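Local coordinates for glycosaminoglycan xylosylkinase (Hydra vulgaris, PDB 5XOM), which probably phosphorylates the xylose of the glycosaminoglycan-protein linkage region, using ATP as phosphate donor, as a kinase of the Fam20 family, at residues 48-54 / 100-106; 135-139 / 151-155; 315-321 / 374-378. The contacts are given in a common frame with arbitrary orientation. Residues are numbered along the deposited sequence.

Contact 1: residues 48-54 / 100-106; sequences HAWDVWH and LDGPQIQ
Residues 49-54 open the short helix 49-56, and H48 is its N-cap. H48 ND1 accepts a 3.0 Å bond from W50 N, with H48 chi1 in t. The helix packs against the turn 100-106. L100 N donates to Q106 O (2.8 Å) and Q106 N to L100 O (3.0 Å), so these two residues form a hydrogen-bonded antiparallel pair that closes the turn. The nearest CA pairs are W50-Q106 (6.9 Å) and H48-P103 (8.0 Å). W50 (chi1 m) is directed at the turn. Its NE1 donates to D101 O (3.1 Å, 153°), and Q106 CB sits over its five-membered ring, 3.4 Å from the centroid. This is the hairpin between strands 96-100 and 106-112, the second and third strands of the kinase N-lobe sheet. Helix 49-56, the first in the model, packs on it. D101 OD1 takes G102 N at 2.9 Å. G102 has phi/psi of 164/178. An ideal CB there would clash, 2.6 Å from W50 NE1, so the lack of a side chain lets the indole come this close. P103 CD packs on the H48 ring face, 3.4 Å from its centroid. H54 NE2 gives Q106 OE1 a weak hydrogen bond of 3.4 Å. Q104 (chi1 p) brings NE2 to 2.9 Å from D51 OD1, but the angle is too poor for a hydrogen bond. W53 NE1 is satisfied by W213 O.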
ATOM      1  N   HIS A  48     -11.729  -7.495  -5.244  1.00 31.74           N
ATOM      2  CA  HIS A  48     -11.445  -8.908  -5.030  1.00 35.76           C
ATOM      3  C   HIS A  48      -9.944  -9.172  -5.000  1.00 30.97           C
ATOM      4  O   HIS A  48      -9.167  -8.542  -5.724  1.00 32.64           O
ATOM      5  CB  HIS A  48     -12.095  -9.792  -6.089  1.00 34.25           C
ATOM      6  CG  HIS A  48     -12.083 -11.244  -5.719  1.00 37.17           C
ATOM      7  ND1 HIS A  48     -11.023 -12.077  -6.008  1.00 31.91           N
ATOM      8  CD2 HIS A  48     -12.976 -11.997  -5.031  1.00 35.74           C
ATOM      9  CE1 HIS A  48     -11.277 -13.287  -5.542  1.00 35.67           C
ATOM     10  NE2 HIS A  48     -12.454 -13.266  -4.944  1.00 32.71           N
ATOM     11  N   ALA A  49      -9.549 -10.120  -4.148  1.00 30.91           N
ATOM     12  CA  ALA A  49      -8.134 -10.397  -3.921  1.00 27.94           C
ATOM     13  C   ALA A  49      -7.406 -10.790  -5.204  1.00 25.01           C
ATOM     14  O   ALA A  49      -6.244 -10.414  -5.397  1.00 28.64           O
ATOM     15  CB  ALA A  49      -7.984 -11.490  -2.869  1.00 27.41           C
ATOM     16  N   TRP A  50      -8.052 -11.549  -6.096  1.00 20.87           N
ATOM     17  CA  TRP A  50      -7.320 -11.952  -7.292  1.00 22.87           C
ATOM     18  C   TRP A  50      -7.015 -10.758  -8.184  1.00 29.16           C
ATOM     19  O   TRP A  50      -5.998 -10.760  -8.885  1.00 31.53           O
ATOM     20  CB  TRP A  50      -8.075 -13.024  -8.080  1.00 21.13           C
ATOM     21  CG  TRP A  50      -8.466 -14.284  -7.328  1.00 26.46           C
ATOM     22  CD1 TRP A  50      -9.525 -15.097  -7.618  1.00 32.31           C
ATOM     23  CD2 TRP A  50      -7.810 -14.880  -6.187  1.00 27.08           C
ATOM     24  NE1 TRP A  50      -9.576 -16.154  -6.738  1.00 28.86           N
ATOM     25  CE2 TRP A  50      -8.539 -16.042  -5.848  1.00 30.55           C
ATOM     26  CE3 TRP A  50      -6.685 -14.545  -5.421  1.00 28.27           C
ATOM     27  CZ2 TRP A  50      -8.181 -16.866  -4.785  1.00 25.82           C
ATOM     28  CZ3 TRP A  50      -6.333 -15.365  -4.362  1.00 25.49           C
ATOM     29  CH2 TRP A  50      -7.078 -16.511  -4.054  1.00 26.51           C
ATOM     30  N   ASP A  51      -7.847  -9.715  -8.139  1.00 25.24           N
ATOM     31  CA  ASP A  51      -7.524  -8.493  -8.866  1.00 24.96           C
ATOM     32  C   ASP A  51      -6.380  -7.740  -8.198  1.00 30.44           C
ATOM     33  O   ASP A  51      -5.542  -7.140  -8.882  1.00 29.96           O
ATOM     34  CB  ASP A  51      -8.764  -7.605  -8.978  1.00 29.97           C
ATOM     35  CG  ASP A  51      -9.797  -8.162  -9.945  1.00 35.78           C
ATOM     36  OD1 ASP A  51      -9.407  -8.715 -10.998  1.00 37.87           O
ATOM     37  OD2 ASP A  51     -11.003  -8.038  -9.651  1.00 35.68           O
ATOM     38  N   VAL A  52      -6.336  -7.746  -6.862  1.00 26.36           N
ATOM     39  CA  VAL A  52      -5.203  -7.158  -6.151  1.00 29.71           C
ATOM     40  C   VAL A  52      -3.900  -7.815  -6.590  1.00 37.78           C
ATOM     41  O   VAL A  52      -2.886  -7.138  -6.798  1.00 40.67           O
ATOM     42  CB  VAL A  52      -5.408  -7.267  -4.630  1.00 25.42           C
ATOM     43  CG1 VAL A  52      -4.186  -6.739  -3.890  1.00 18.16           C
ATOM     44  CG2 VAL A  52      -6.670  -6.510  -4.213  1.00 26.14           C
ATOM     45  N   TRP A  53      -3.910  -9.144  -6.729  1.00 36.98           N
ATOM     46  CA  TRP A  53      -2.728  -9.872  -7.186  1.00 30.67           C
ATOM     47  C   TRP A  53      -2.357  -9.483  -8.612  1.00 30.11           C
ATOM     48  O   TRP A  53      -1.192  -9.189  -8.904  1.00 30.72           O
ATOM     49  CB  TRP A  53      -2.985 -11.380  -7.075  1.00 29.70           C
ATOM     50  CG  TRP A  53      -1.986 -12.302  -7.753  1.00 31.00           C
ATOM     51  CD1 TRP A  53      -2.279 -13.372  -8.552  1.00 33.18           C
ATOM     52  CD2 TRP A  53      -0.552 -12.254  -7.666  1.00 25.16           C
ATOM     53  NE1 TRP A  53      -1.124 -13.987  -8.974  1.00 25.41           N
ATOM     54  CE2 TRP A  53      -0.050 -13.321  -8.444  1.00 27.89           C
ATOM     55  CE3 TRP A  53       0.355 -11.411  -7.012  1.00 23.35           C
ATOM     56  CZ2 TRP A  53       1.317 -13.571  -8.582  1.00 24.50           C
ATOM     57  CZ3 TRP A  53       1.716 -11.657  -7.153  1.00 27.03           C
ATOM     58  CH2 TRP A  53       2.182 -12.729  -7.934  1.00 24.87           C
ATOM     59  N   HIS A  54      -3.338  -9.465  -9.516  1.00 30.15           N
ATOM     60  CA  HIS A  54      -3.034  -9.171 -10.915  1.00 36.40           C
ATOM     61  C   HIS A  54      -2.513  -7.750 -11.095  1.00 40.34           C
ATOM     62  O   HIS A  54      -1.659  -7.513 -11.954  1.00 43.23           O
ATOM     63  CB  HIS A  54      -4.271  -9.396 -11.784  1.00 41.80           C
ATOM     64  CG  HIS A  54      -4.658 -10.835 -11.929  1.00 54.21           C
ATOM     65  ND1 HIS A  54      -5.406 -11.301 -12.990  1.00 60.58           N
ATOM     66  CD2 HIS A  54      -4.408 -11.912 -11.147  1.00 62.17           C
ATOM     67  CE1 HIS A  54      -5.595 -12.601 -12.856  1.00 65.48           C
ATOM     68  NE2 HIS A  54      -5.002 -12.997 -11.744  1.00 65.48           N
ATOM     69  N   LEU A 100      -8.544 -22.228  -7.423  1.00 28.54           N
ATOM     70  CA  LEU A 100      -9.313 -21.609  -6.357  1.00 26.19           C
ATOM     71  C   LEU A 100     -10.434 -20.743  -6.921  1.00 34.64           C
ATOM     72  O   LEU A 100     -10.277 -20.065  -7.946  1.00 34.77           O
ATOM     73  CB  LEU A 100      -8.432 -20.762  -5.436  1.00 18.83           C
ATOM     74  CG  LEU A 100      -7.184 -21.475  -4.917  1.00 30.26           C
ATOM     75  CD1 LEU A 100      -6.307 -20.492  -4.157  1.00 25.25           C
ATOM     76  CD2 LEU A 100      -7.564 -22.705  -4.078  1.00 21.60           C
ATOM     77  N   ASP A 101     -11.568 -20.761  -6.222  1.00 34.17           N
ATOM     78  CA  ASP A 101     -12.783 -20.101  -6.670  1.00 32.84           C
ATOM     79  C   ASP A 101     -12.635 -18.586  -6.578  1.00 36.13           C
ATOM     80  O   ASP A 101     -11.795 -18.055  -5.843  1.00 29.95           O
ATOM     81  CB  ASP A 101     -13.971 -20.579  -5.840  1.00 36.21           C
ATOM     82  CG  ASP A 101     -15.289 -20.464  -6.580  1.00 43.49           C
ATOM     83  OD1 ASP A 101     -15.277 -20.090  -7.770  1.00 47.01           O
ATOM     84  OD2 ASP A 101     -16.336 -20.776  -5.972  1.00 45.27           O
ATOM     85  N   GLY A 102     -13.482 -17.895  -7.333  1.00 36.86           N
ATOM     86  CA  GLY A 102     -13.539 -16.450  -7.338  1.00 31.91           C
ATOM     87  C   GLY A 102     -14.303 -15.966  -8.555  1.00 38.85           C
ATOM     88  O   GLY A 102     -14.760 -16.770  -9.376  1.00 37.86           O
ATOM     89  N   PRO A 103     -14.476 -14.647  -8.694  1.00 40.52           N
ATOM     90  CA  PRO A 103     -15.070 -14.126  -9.939  1.00 40.55           C
ATOM     91  C   PRO A 103     -14.327 -14.620 -11.164  1.00 38.62           C
ATOM     92  O   PRO A 103     -14.939 -14.926 -12.193  1.00 47.98           O
ATOM     93  CB  PRO A 103     -14.956 -12.604  -9.774  1.00 37.76           C
ATOM     94  CG  PRO A 103     -14.855 -12.386  -8.295  1.00 41.28           C
ATOM     95  CD  PRO A 103     -14.095 -13.571  -7.765  1.00 36.56           C
ATOM     96  N   GLN A 104     -13.007 -14.696 -11.066  1.00 39.48           N
ATOM     97  CA  GLN A 104     -12.151 -15.437 -11.978  1.00 40.76           C
ATOM     98  C   GLN A 104     -11.434 -16.527 -11.185  1.00 44.11           C
ATOM     99  O   GLN A 104     -11.235 -16.402  -9.974  1.00 44.81           O
ATOM    100  CB  GLN A 104     -11.144 -14.502 -12.650  1.00 45.48           C
ATOM    101  CG  GLN A 104     -10.583 -13.474 -11.670  1.00 62.37           C
ATOM    102  CD  GLN A 104      -9.499 -12.589 -12.258  1.00 66.74           C
ATOM    103  OE1 GLN A 104      -8.981 -12.848 -13.346  1.00 65.80           O
ATOM    104  NE2 GLN A 104      -9.161 -11.520 -11.538  1.00 63.18           N
ATOM    105  N   ILE A 105     -11.060 -17.603 -11.866  1.00 39.64           N
ATOM    106  CA  ILE A 105     -10.371 -18.712 -11.214  1.00 43.97           C
ATOM    107  C   ILE A 105      -8.904 -18.349 -11.017  1.00 39.81           C
ATOM    108  O   ILE A 105      -8.272 -17.762 -11.901  1.00 43.98           O
ATOM    109  CB  ILE A 105     -10.524 -19.998 -12.048  1.00 47.85           C
ATOM    110  CG1 ILE A 105     -11.997 -20.413 -12.123  1.00 54.20           C
ATOM    111  CG2 ILE A 105      -9.685 -21.117 -11.476  1.00 45.00           C
ATOM    112  CD1 ILE A 105     -12.623 -20.713 -10.775  1.00 57.28           C
ATOM    113  N   GLN A 106      -8.354 -18.690  -9.850  1.00 37.36           N
ATOM    114  CA  GLN A 106      -6.947 -18.449  -9.547  1.00 33.81           C
ATOM    115  C   GLN A 106      -6.258 -19.770  -9.235  1.00 29.68           C
ATOM    116  O   GLN A 106      -6.606 -20.440  -8.257  1.00 24.74           O
ATOM    117  CB  GLN A 106      -6.789 -17.478  -8.377  1.00 30.21           C
ATOM    118  CG  GLN A 106      -5.342 -17.271  -7.968  1.00 31.57           C
ATOM    119  CD  GLN A 106      -4.519 -16.618  -9.066  1.00 32.15           C
ATOM    120  OE1 GLN A 106      -4.829 -15.518  -9.521  1.00 35.01           O
ATOM    121  NE2 GLN A 106      -3.471 -17.299  -9.503  1.00 28.76           N
TER

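Contact 2: residues 135-139 / 151-155; sequences EIAAF and PPVVG
Helix 135-139 runs across strand 153-155 at 136° between their N-to-C directions, with axes 7.5 Å apart at closest. P151 and P152 lead into the strand in polyproline II conformation. The nearest CA pair is I136-V153, at 5.4 Å. No hydrogen bond joins the segments. All the touching residues are buried.

E135 comes first. Its CB lies 4.0 Å from V153 CG1, and its O is 3.7 Å from V153 CG2. Its side chain (chi1 and chi2 m) carries the carboxylate to partners outside the segments: OE2 makes a salt bridge to K111 and OE1 accepts from N297 N. I136 follows, with chi1 m and chi2 t. I136 CG1 packs on V153 CG1 at 3.7 Å, and I136 CD1 reaches G155 CA at 3.6 Å. A CB on G155 would come within 3.2 Å of I136 CD1, so the bare glycine leaves space there. F139 is one helical turn after E135, its N bonded to E135 O (3.0 Å). Its chi1 of 156° (t) brings the ring to the prolines. P152 CA lies over one ring face, 3.8 Å from the centroid, in a CH-pi contact. F139 CZ meets P152 CB at 4.2 Å, F139 CD1 approaches P151 O at 3.4 Å, and F139 CB touches V153 CG2 at 3.7 Å.

V153 is thus the shared apolar partner. The helix and strand are consistent with the alphaC helix and fourth strand of a protein-kinase N-lobe, and the E135-K111 salt bridge resembles the alphaC glutamate to third-strand lysine pair of that fold.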
ATOM      1  N   GLU A 135       9.110 -22.858   1.242  1.00 17.91           N
ATOM      2  CA  GLU A 135       8.462 -21.905   0.344  1.00 23.17           C
ATOM      3  C   GLU A 135       7.851 -20.752   1.126  1.00 22.09           C
ATOM      4  O   GLU A 135       7.952 -19.593   0.714  1.00 20.50           O
ATOM      5  CB  GLU A 135       7.378 -22.592  -0.501  1.00 20.56           C
ATOM      6  CG  GLU A 135       7.891 -23.562  -1.566  1.00 27.42           C
ATOM      7  CD  GLU A 135       8.378 -22.886  -2.856  1.00 32.60           C
ATOM      8  OE1 GLU A 135       8.631 -21.658  -2.869  1.00 24.82           O
ATOM      9  OE2 GLU A 135       8.508 -23.602  -3.872  1.00 27.02           O
ATOM     10  N   ILE A 136       7.203 -21.056   2.254  1.00 21.60           N
ATOM     11  CA  ILE A 136       6.600 -20.012   3.081  1.00 21.85           C
ATOM     12  C   ILE A 136       7.673 -19.082   3.629  1.00 22.53           C
ATOM     13  O   ILE A 136       7.562 -17.854   3.538  1.00 20.81           O
ATOM     14  CB  ILE A 136       5.771 -20.642   4.212  1.00 22.78           C
ATOM     15  CG1 ILE A 136       4.639 -21.484   3.622  1.00 17.21           C
ATOM     16  CG2 ILE A 136       5.205 -19.561   5.126  1.00 18.97           C
ATOM     17  CD1 ILE A 136       4.014 -22.420   4.608  1.00 16.98           C
ATOM     18  N   ALA A 137       8.730 -19.655   4.211  1.00 18.05           N
ATOM     19  CA  ALA A 137       9.785 -18.835   4.793  1.00 21.05           C
ATOM     20  C   ALA A 137      10.496 -18.011   3.726  1.00 21.39           C
ATOM     21  O   ALA A 137      10.799 -16.834   3.943  1.00 20.67           O
ATOM     22  CB  ALA A 137      10.777 -19.713   5.549  1.00 17.81           C
ATOM     23  N   ALA A 138      10.753 -18.605   2.558  1.00 24.99           N
ATOM     24  CA  ALA A 138      11.454 -17.879   1.504  1.00 22.22           C
ATOM     25  C   ALA A 138      10.623 -16.707   0.988  1.00 20.84           C
ATOM     26  O   ALA A 138      11.165 -15.644   0.670  1.00 21.07           O
ATOM     27  CB  ALA A 138      11.807 -18.830   0.360  1.00 18.81           C
ATOM     28  N   PHE A 139       9.303 -16.877   0.902  1.00 24.28           N
ATOM     29  CA  PHE A 139       8.473 -15.779   0.427  1.00 22.86           C
ATOM     30  C   PHE A 139       8.500 -14.600   1.397  1.00 19.45           C
ATOM     31  O   PHE A 139       8.689 -13.452   0.979  1.00 24.75           O
ATOM     32  CB  PHE A 139       7.042 -16.264   0.190  1.00 21.45           C
ATOM     33  CG  PHE A 139       6.020 -15.176   0.261  1.00 23.69           C
ATOM     34  CD1 PHE A 139       5.973 -14.176  -0.701  1.00 23.33           C
ATOM     35  CD2 PHE A 139       5.092 -15.157   1.289  1.00 20.20           C
ATOM     36  CE1 PHE A 139       5.027 -13.170  -0.627  1.00 26.36           C
ATOM     37  CE2 PHE A 139       4.143 -14.158   1.369  1.00 24.51           C
ATOM     38  CZ  PHE A 139       4.109 -13.162   0.412  1.00 26.86           C
ATOM     39  N   PRO A 151       6.464 -14.977  -5.613  1.00 23.86           N
ATOM     40  CA  PRO A 151       5.008 -15.031  -5.611  1.00 25.15           C
ATOM     41  C   PRO A 151       4.476 -15.366  -4.165  1.00 20.93           C
ATOM     42  O   PRO A 151       5.162 -16.065  -3.431  1.00 21.54           O
ATOM     43  CB  PRO A 151       4.655 -16.151  -6.586  1.00 22.27           C
ATOM     44  CG  PRO A 151       5.923 -16.647  -7.145  1.00 26.41           C
ATOM     45  CD  PRO A 151       7.076 -16.049  -6.425  1.00 23.71           C
ATOM     46  N   PRO A 152       3.312 -14.845  -3.843  1.00 23.75           N
ATOM     47  CA  PRO A 152       2.732 -15.134  -2.504  1.00 19.13           C
ATOM     48  C   PRO A 152       2.590 -16.627  -2.216  1.00 21.60           C
ATOM     49  O   PRO A 152       2.196 -17.421  -3.073  1.00 23.88           O
ATOM     50  CB  PRO A 152       1.364 -14.443  -2.569  1.00 18.22           C
ATOM     51  CG  PRO A 152       1.545 -13.318  -3.545  1.00 22.15           C
ATOM     52  CD  PRO A 152       2.696 -13.665  -4.474  1.00 19.74           C
ATOM     53  N   VAL A 153       2.904 -16.998  -0.970  1.00 21.36           N
ATOM     54  CA  VAL A 153       2.818 -18.372  -0.475  1.00 19.76           C
ATOM     55  C   VAL A 153       2.059 -18.379   0.844  1.00 19.45           C
ATOM     56  O   VAL A 153       2.307 -17.541   1.718  1.00 18.51           O
ATOM     57  CB  VAL A 153       4.216 -18.992  -0.280  1.00 17.04           C
ATOM     58  CG1 VAL A 153       4.095 -20.446   0.165  1.00 17.25           C
ATOM     59  CG2 VAL A 153       5.061 -18.861  -1.554  1.00 17.48           C
ATOM     60  N   VAL A 154       1.164 -19.352   1.015  1.00 20.31           N
ATOM     61  CA  VAL A 154       0.464 -19.533   2.282  1.00 18.36           C
ATOM     62  C   VAL A 154       0.474 -21.007   2.674  1.00 24.21           C
ATOM     63  O   VAL A 154       0.404 -21.897   1.816  1.00 20.35           O
ATOM     64  CB  VAL A 154      -0.985 -18.999   2.215  1.00 22.96           C
ATOM     65  CG1 VAL A 154      -1.937 -20.037   1.622  1.00 16.74           C
ATOM     66  CG2 VAL A 154      -1.445 -18.608   3.575  1.00 29.17           C
ATOM     67  N   GLY A 155       0.594 -21.255   3.980  1.00 22.81           N
ATOM     68  CA  GLY A 155       0.389 -22.585   4.502  1.00 16.27           C
ATOM     69  C   GLY A 155      -1.088 -22.890   4.655  1.00 20.56           C
ATOM     70  O   GLY A 155      -1.918 -22.001   4.851  1.00 19.87           O
TER

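Contact 3: residues 315-321 / 374-378; sequences LVQCCRL and AVEKC
A disulfide ties the residue just past the end of helix 313-318 to the long helix 358-382. C319 SG and C378 SG are 2.0 Å apart with chi3 of -78°, and both cysteines have chi1 in m (-79° and -82°). C319 CA and C378 CA are 5.3 Å apart. V316 CA and A374 CA are 6.4 Å apart. C319, the first residue past the helix, has left-handed phi/psi of 47/51, while its N still bonds to L315 O (2.9 Å). Both segments belong to the Fam20 kinase domain, in its helical C-lobe, and such a bond is consistent with a kinase of the secretory pathway. The adjacent C318, also m, is turned away and forms its own disulfide with C245. Apolar side chains fill the rest of the contact. L315 (chi1 t, chi2 p) puts CD2 3.7 Å from V375 CG2 and 4.2 Å from A374 CB. V316 (t) brings CG2 to 4.2 Å from A374 CB. L321 repeats the t, p rotamer and places CD2 3.8 Å from V375 CG2.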
ATOM      1  N   LEU A 315      28.469 -13.594  -6.432  1.00 36.69           N
ATOM      2  CA  LEU A 315      28.970 -12.418  -5.733  1.00 37.60           C
ATOM      3  C   LEU A 315      30.475 -12.498  -5.514  1.00 40.61           C
ATOM      4  O   LEU A 315      31.189 -11.515  -5.735  1.00 42.63           O
ATOM      5  CB  LEU A 315      28.247 -12.239  -4.394  1.00 31.86           C
ATOM      6  CG  LEU A 315      28.810 -11.119  -3.519  1.00 40.97           C
ATOM      7  CD1 LEU A 315      28.404  -9.762  -4.069  1.00 38.24           C
ATOM      8  CD2 LEU A 315      28.330 -11.288  -2.086  1.00 30.33           C
ATOM      9  N   VAL A 316      30.974 -13.668  -5.112  1.00 38.66           N
ATOM     10  CA  VAL A 316      32.384 -13.794  -4.747  1.00 40.73           C
ATOM     11  C   VAL A 316      33.282 -13.646  -5.972  1.00 42.54           C
ATOM     12  O   VAL A 316      34.352 -13.029  -5.901  1.00 39.84           O
ATOM     13  CB  VAL A 316      32.626 -15.133  -4.024  1.00 38.04           C
ATOM     14  CG1 VAL A 316      34.111 -15.382  -3.832  1.00 39.96           C
ATOM     15  CG2 VAL A 316      31.911 -15.138  -2.675  1.00 35.51           C
ATOM     16  N   GLN A 317      32.868 -14.206  -7.110  1.00 42.36           N
ATOM     17  CA  GLN A 317      33.714 -14.150  -8.295  1.00 44.00           C
ATOM     18  C   GLN A 317      33.546 -12.840  -9.059  1.00 47.09           C
ATOM     19  O   GLN A 317      34.516 -12.330  -9.627  1.00 52.99           O
ATOM     20  CB  GLN A 317      33.436 -15.356  -9.197  1.00 41.90           C
ATOM     21  CG  GLN A 317      33.920 -16.678  -8.591  1.00 43.94           C
ATOM     22  CD  GLN A 317      33.684 -17.871  -9.494  1.00 52.98           C
ATOM     23  OE1 GLN A 317      32.866 -17.825 -10.411  1.00 51.80           O
ATOM     24  NE2 GLN A 317      34.417 -18.952  -9.253  1.00 58.20           N
ATOM     25  N   CYS A 318      32.335 -12.274  -9.083  1.00 44.63           N
ATOM     26  CA  CYS A 318      32.097 -11.050  -9.842  1.00 48.32           C
ATOM     27  C   CYS A 318      32.444  -9.784  -9.067  1.00 47.77           C
ATOM     28  O   CYS A 318      32.860  -8.791  -9.676  1.00 49.48           O
ATOM     29  CB  CYS A 318      30.628 -10.974 -10.288  1.00 49.55           C
ATOM     30  SG  CYS A 318      30.114 -12.246 -11.486  1.00 51.00           S
ATOM     31  N   CYS A 319      32.298  -9.804  -7.741  1.00 42.58           N
ATOM     32  CA  CYS A 319      32.502  -8.624  -6.901  1.00 41.99           C
ATOM     33  C   CYS A 319      31.793  -7.404  -7.481  1.00 47.64           C
ATOM     34  O   CYS A 319      32.387  -6.348  -7.710  1.00 44.92           O
ATOM     35  CB  CYS A 319      33.988  -8.356  -6.672  1.00 48.61           C
ATOM     36  SG  CYS A 319      34.697  -9.444  -5.406  1.00 55.95           S
ATOM     37  N   ARG A 320      30.516  -7.590  -7.792  1.00 45.08           N
ATOM     38  CA  ARG A 320      29.613  -6.497  -8.103  1.00 40.09           C
ATOM     39  C   ARG A 320      28.365  -6.677  -7.253  1.00 46.54           C
ATOM     40  O   ARG A 320      27.931  -7.807  -7.001  1.00 45.82           O
ATOM     41  CB  ARG A 320      29.270  -6.470  -9.595  1.00 40.41           C
ATOM     42  CG  ARG A 320      30.514  -6.381 -10.490  1.00 46.73           C
ATOM     43  CD  ARG A 320      30.201  -6.692 -11.946  1.00 48.31           C
ATOM     44  NE  ARG A 320      29.191  -5.798 -12.496  1.00 53.22           N
ATOM     45  CZ  ARG A 320      29.465  -4.607 -13.020  1.00 65.24           C
ATOM     46  NH1 ARG A 320      30.721  -4.178 -13.075  1.00 57.58           N
ATOM     47  NH2 ARG A 320      28.484  -3.848 -13.494  1.00 67.34           N
ATOM     48  N   LEU A 321      27.799  -5.569  -6.794  1.00 39.07           N
ATOM     49  CA  LEU A 321      26.646  -5.640  -5.913  1.00 35.40           C
ATOM     50  C   LEU A 321      25.795  -4.411  -6.140  1.00 40.44           C
ATOM     51  O   LEU A 321      26.304  -3.287  -6.113  1.00 36.92           O
ATOM     52  CB  LEU A 321      27.059  -5.736  -4.438  1.00 35.63           C
ATOM     53  CG  LEU A 321      25.916  -5.772  -3.411  1.00 35.72           C
ATOM     54  CD1 LEU A 321      24.951  -6.927  -3.675  1.00 36.96           C
ATOM     55  CD2 LEU A 321      26.462  -5.849  -1.992  1.00 40.48           C
ATOM     56  N   ALA A 374      31.853 -11.569   2.748  1.00 32.40           N
ATOM     57  CA  ALA A 374      32.165 -11.723   1.329  1.00 36.85           C
ATOM     58  C   ALA A 374      32.163 -10.380   0.613  1.00 40.85           C
ATOM     59  O   ALA A 374      33.024 -10.118  -0.238  1.00 44.20           O
ATOM     60  CB  ALA A 374      31.175 -12.683   0.669  1.00 33.13           C
ATOM     61  N   VAL A 375      31.210  -9.512   0.955  1.00 39.82           N
ATOM     62  CA  VAL A 375      31.148  -8.193   0.339  1.00 39.95           C
ATOM     63  C   VAL A 375      32.344  -7.352   0.767  1.00 48.19           C
ATOM     64  O   VAL A 375      32.987  -6.696  -0.061  1.00 49.67           O
ATOM     65  CB  VAL A 375      29.811  -7.506   0.683  1.00 34.89           C
ATOM     66  CG1 VAL A 375      29.860  -6.025   0.326  1.00 38.22           C
ATOM     67  CG2 VAL A 375      28.655  -8.194  -0.024  1.00 31.96           C
ATOM     68  N   GLU A 376      32.680  -7.381   2.060  1.00 44.90           N
ATOM     69  CA  GLU A 376      33.829  -6.625   2.541  1.00 45.76           C
ATOM     70  C   GLU A 376      35.124  -7.128   1.908  1.00 51.11           C
ATOM     71  O   GLU A 376      36.044  -6.343   1.650  1.00 54.46           O
ATOM     72  CB  GLU A 376      33.901  -6.677   4.066  1.00 44.94           C
ATOM     73  CG  GLU A 376      33.040  -5.599   4.726  1.00 56.86           C
ATOM     74  CD  GLU A 376      32.742  -5.877   6.188  1.00 72.87           C
ATOM     75  OE1 GLU A 376      33.363  -6.797   6.764  1.00 82.15           O
ATOM     76  OE2 GLU A 376      31.866  -5.187   6.758  1.00 74.30           O
ATOM     77  N   LYS A 377      35.223  -8.439   1.663  1.00 45.98           N
ATOM     78  CA  LYS A 377      36.378  -8.956   0.935  1.00 47.85           C
ATOM     79  C   LYS A 377      36.427  -8.417  -0.488  1.00 54.30           C
ATOM     80  O   LYS A 377      37.510  -8.133  -1.016  1.00 53.74           O
ATOM     81  CB  LYS A 377      36.357 -10.483   0.907  1.00 48.59           C
ATOM     82  CG  LYS A 377      37.524 -11.070   0.132  1.00 48.40           C
ATOM     83  CD  LYS A 377      37.555 -12.589   0.174  1.00 54.13           C
ATOM     84  CE  LYS A 377      38.908 -13.107  -0.292  1.00 59.90           C
ATOM     85  NZ  LYS A 377      39.168 -14.498   0.166  1.00 70.77           N
ATOM     86  N   CYS A 378      35.263  -8.276  -1.135  1.00 53.88           N
ATOM     87  CA  CYS A 378      35.234  -7.662  -2.461  1.00 53.20           C
ATOM     88  C   CYS A 378      35.718  -6.221  -2.410  1.00 45.86           C
ATOM     89  O   CYS A 378      36.454  -5.776  -3.298  1.00 45.01           O
ATOM     90  CB  CYS A 378      33.822  -7.732  -3.053  1.00 53.27           C
ATOM     91  SG  CYS A 378      33.393  -9.312  -3.834  1.00 46.96           S
TER

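The three contacts follow one another along the chain, each closing before the next opens. Contacts 1 and 2 share the N-lobe, with centres 18 Å apart. Both involve the five-stranded antiparallel sheet: contact 1 at the turn joining strands 96-100 and 106-112, contact 2 at strand 153-159, an outermost strand. They touch where W53 CZ3 packs on P152 CD at 3.5 Å. Through W53, helix 49-56 thus contacts the residues leading into strand 153-159 as well as the 100-106 turn. Contact 3's centre is 28 Å from that of contact 2 and 41 Å from that of contact 1. Contacts 1 and 2 join elements of the N-lobe to each other, while contact 3 cross-links two helical regions of the C-lobe.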